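Local coordinates for YokD protein (Bacillus subtilis, PDB 2NYG) that binds coenzyme A and is probably an antibiotic N-acetyltransferase that may contribute to antibiotic resistance, at residues A[169-174]-A[248-253]. Numbering follows the deposited sequence.
Sequences SYVLLL and RLFSLT
V171 lies against one face of the F250 ring, its CB 3.8 Å from the ring centroid in a CH-pi contact displaced toward the rim. Of its methyls, CG1 is nearest CZ, while CG2 meets CE1 and also reaches L252 CB, 3.9 Å away. A chi1 of 58° sets F250 CG between the backbone N and the carbonyl carbon, and the ring lies beside V171. The two side chains run side by side in the same direction. L173 CD1 approaches the same ring at its edge, near CE2, and the same methyl also sits at the edge of the R248 guanidinium, near its plane, 3.9 Å from NE; the charged end of R248 continues past it to salt bridges with E232 and D177.

Beneath these side chains, V171 and F250 form an antiparallel hydrogen-bonded pair: V171 N donates to F250 O at 2.7 Å and F250 N to V171 O at 3.1 Å. L173 and R248 form the next such pair. Strand 170-174 is thereby joined to strand 245-251 in the mixed central sheet, and its other edge runs parallel to strand 32-37. The side chain of L173 is about 7 Å from the bound coenzyme A.

On the opposite face L249 CD1 packs on Y170 CB at 3.5 Å. Where the second strand passes into helix 252-268, L252 N donates to S169 O at 2.9 Å, nearly straight at hydrogen but from above the carbonyl plane, and the S251 hydroxyl N-caps the helix through the backbone N of E254.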
loop_
_atom_site.group_PDB
_atom_site.type_symbol
_atom_site.label_atom_id
_atom_site.label_comp_id
_atom_site.label_asym_id
_atom_site.label_seq_id
_atom_site.Cartn_x
_atom_site.Cartn_y
_atom_site.Cartn_z
ATOM N N SER A 169 10.113 6.352 24.914
ATOM C CA SER A 169 9.580 6.417 23.550
ATOM C C SER A 169 9.130 7.819 23.222
ATOM O O SER A 169 8.767 8.583 24.107
ATOM C CB SER A 169 8.366 5.512 23.395
ATOM O OG SER A 169 8.735 4.153 23.425
ATOM N N TYR A 170 9.135 8.170 21.949
ATOM C CA TYR A 170 8.663 9.490 21.582
ATOM C C TYR A 170 7.582 9.362 20.543
ATOM O O TYR A 170 7.490 8.348 19.852
ATOM C CB TYR A 170 9.801 10.356 21.030
ATOM C CG TYR A 170 10.870 10.681 22.045
ATOM C CD1 TYR A 170 11.804 9.724 22.427
ATOM C CD2 TYR A 170 10.919 11.930 22.657
ATOM C CE1 TYR A 170 12.764 10.000 23.396
ATOM C CE2 TYR A 170 11.877 12.222 23.630
ATOM C CZ TYR A 170 12.801 11.254 23.993
ATOM O OH TYR A 170 13.794 11.551 24.900
ATOM N N VAL A 171 6.744 10.383 20.453
ATOM C CA VAL A 171 5.694 10.413 19.453
ATOM C C VAL A 171 6.157 11.448 18.432
ATOM O O VAL A 171 6.758 12.454 18.789
ATOM C CB VAL A 171 4.334 10.855 20.050
ATOM C CG1 VAL A 171 3.281 10.915 18.951
ATOM C CG2 VAL A 171 3.896 9.894 21.114
ATOM N N LEU A 172 5.925 11.184 17.158
ATOM C CA LEU A 172 6.315 12.132 16.130
ATOM C C LEU A 172 5.104 12.417 15.267
ATOM O O LEU A 172 4.598 11.534 14.586
ATOM C CB LEU A 172 7.438 11.575 15.251
ATOM C CG LEU A 172 7.695 12.382 13.969
ATOM C CD1 LEU A 172 8.073 13.797 14.333
ATOM C CD2 LEU A 172 8.784 11.744 13.140
ATOM N N LEU A 173 4.616 13.643 15.322
ATOM C CA LEU A 173 3.489 14.012 14.505
ATOM C C LEU A 173 4.138 14.715 13.328
ATOM O O LEU A 173 4.625 15.837 13.439
ATOM C CB LEU A 173 2.543 14.947 15.265
ATOM C CG LEU A 173 1.932 14.365 16.543
ATOM C CD1 LEU A 173 1.060 15.398 17.217
ATOM C CD2 LEU A 173 1.129 13.142 16.214
ATOM N N LEU A 174 4.177 14.012 12.204
ATOM C CA LEU A 174 4.777 14.525 10.979
ATOM C C LEU A 174 3.648 14.998 10.078
ATOM O O LEU A 174 3.088 14.248 9.284
ATOM C CB LEU A 174 5.603 13.411 10.332
ATOM C CG LEU A 174 6.302 13.516 8.987
ATOM C CD1 LEU A 174 6.903 14.868 8.759
ATOM C CD2 LEU A 174 7.365 12.439 8.972
ATOM N N ARG A 248 5.869 17.951 15.574
ATOM C CA ARG A 248 6.236 18.032 16.958
ATOM C C ARG A 248 6.622 16.662 17.435
ATOM O O ARG A 248 6.046 15.662 17.028
ATOM C CB ARG A 248 5.145 18.656 17.824
ATOM C CG ARG A 248 3.769 18.147 17.680
ATOM C CD ARG A 248 2.882 19.096 18.462
ATOM N NE ARG A 248 1.547 19.215 17.886
ATOM C CZ ARG A 248 0.943 20.371 17.628
ATOM N NH1 ARG A 248 1.552 21.520 17.895
ATOM N NH2 ARG A 248 -0.267 20.373 17.093
ATOM N N LEU A 249 7.660 16.632 18.258
ATOM C CA LEU A 249 8.180 15.398 18.810
ATOM C C LEU A 249 8.112 15.542 20.317
ATOM O O LEU A 249 8.578 16.546 20.856
ATOM C CB LEU A 249 9.637 15.199 18.369
ATOM C CG LEU A 249 10.350 14.024 19.043
ATOM C CD1 LEU A 249 9.834 12.713 18.473
ATOM C CD2 LEU A 249 11.836 14.129 18.846
ATOM N N PHE A 250 7.529 14.555 20.992
ATOM C CA PHE A 250 7.425 14.585 22.449
ATOM C C PHE A 250 7.460 13.203 23.084
ATOM O O PHE A 250 7.382 12.186 22.402
ATOM C CB PHE A 250 6.153 15.320 22.875
ATOM C CG PHE A 250 4.894 14.728 22.319
ATOM C CD1 PHE A 250 4.303 13.617 22.916
ATOM C CD2 PHE A 250 4.279 15.300 21.204
ATOM C CE1 PHE A 250 3.117 13.087 22.415
ATOM C CE2 PHE A 250 3.093 14.779 20.698
ATOM C CZ PHE A 250 2.511 13.671 21.305
ATOM N N SER A 251 7.586 13.191 24.404
ATOM C CA SER A 251 7.642 11.960 25.186
ATOM C C SER A 251 6.288 11.242 25.190
ATOM O O SER A 251 5.258 11.861 25.422
ATOM C CB SER A 251 8.054 12.301 26.610
ATOM O OG SER A 251 8.049 11.141 27.413
ATOM N N LEU A 252 6.290 9.941 24.923
ATOM C CA LEU A 252 5.044 9.206 24.887
ATOM C C LEU A 252 4.568 8.962 26.306
ATOM O O LEU A 252 3.404 9.204 26.636
ATOM C CB LEU A 252 5.218 7.891 24.128
ATOM C CG LEU A 252 4.004 6.970 23.940
ATOM C CD1 LEU A 252 4.192 6.086 22.743
ATOM C CD2 LEU A 252 3.803 6.126 25.183
ATOM N N THR A 253 5.488 8.497 27.156
ATOM C CA THR A 253 5.193 8.243 28.561
ATOM C C THR A 253 4.645 9.508 29.233
ATOM O O THR A 253 3.725 9.458 30.044
ATOM C CB THR A 253 6.454 7.806 29.287
ATOM O OG1 THR A 253 6.966 6.626 28.661
ATOM C CG2 THR A 253 6.159 7.517 30.729
#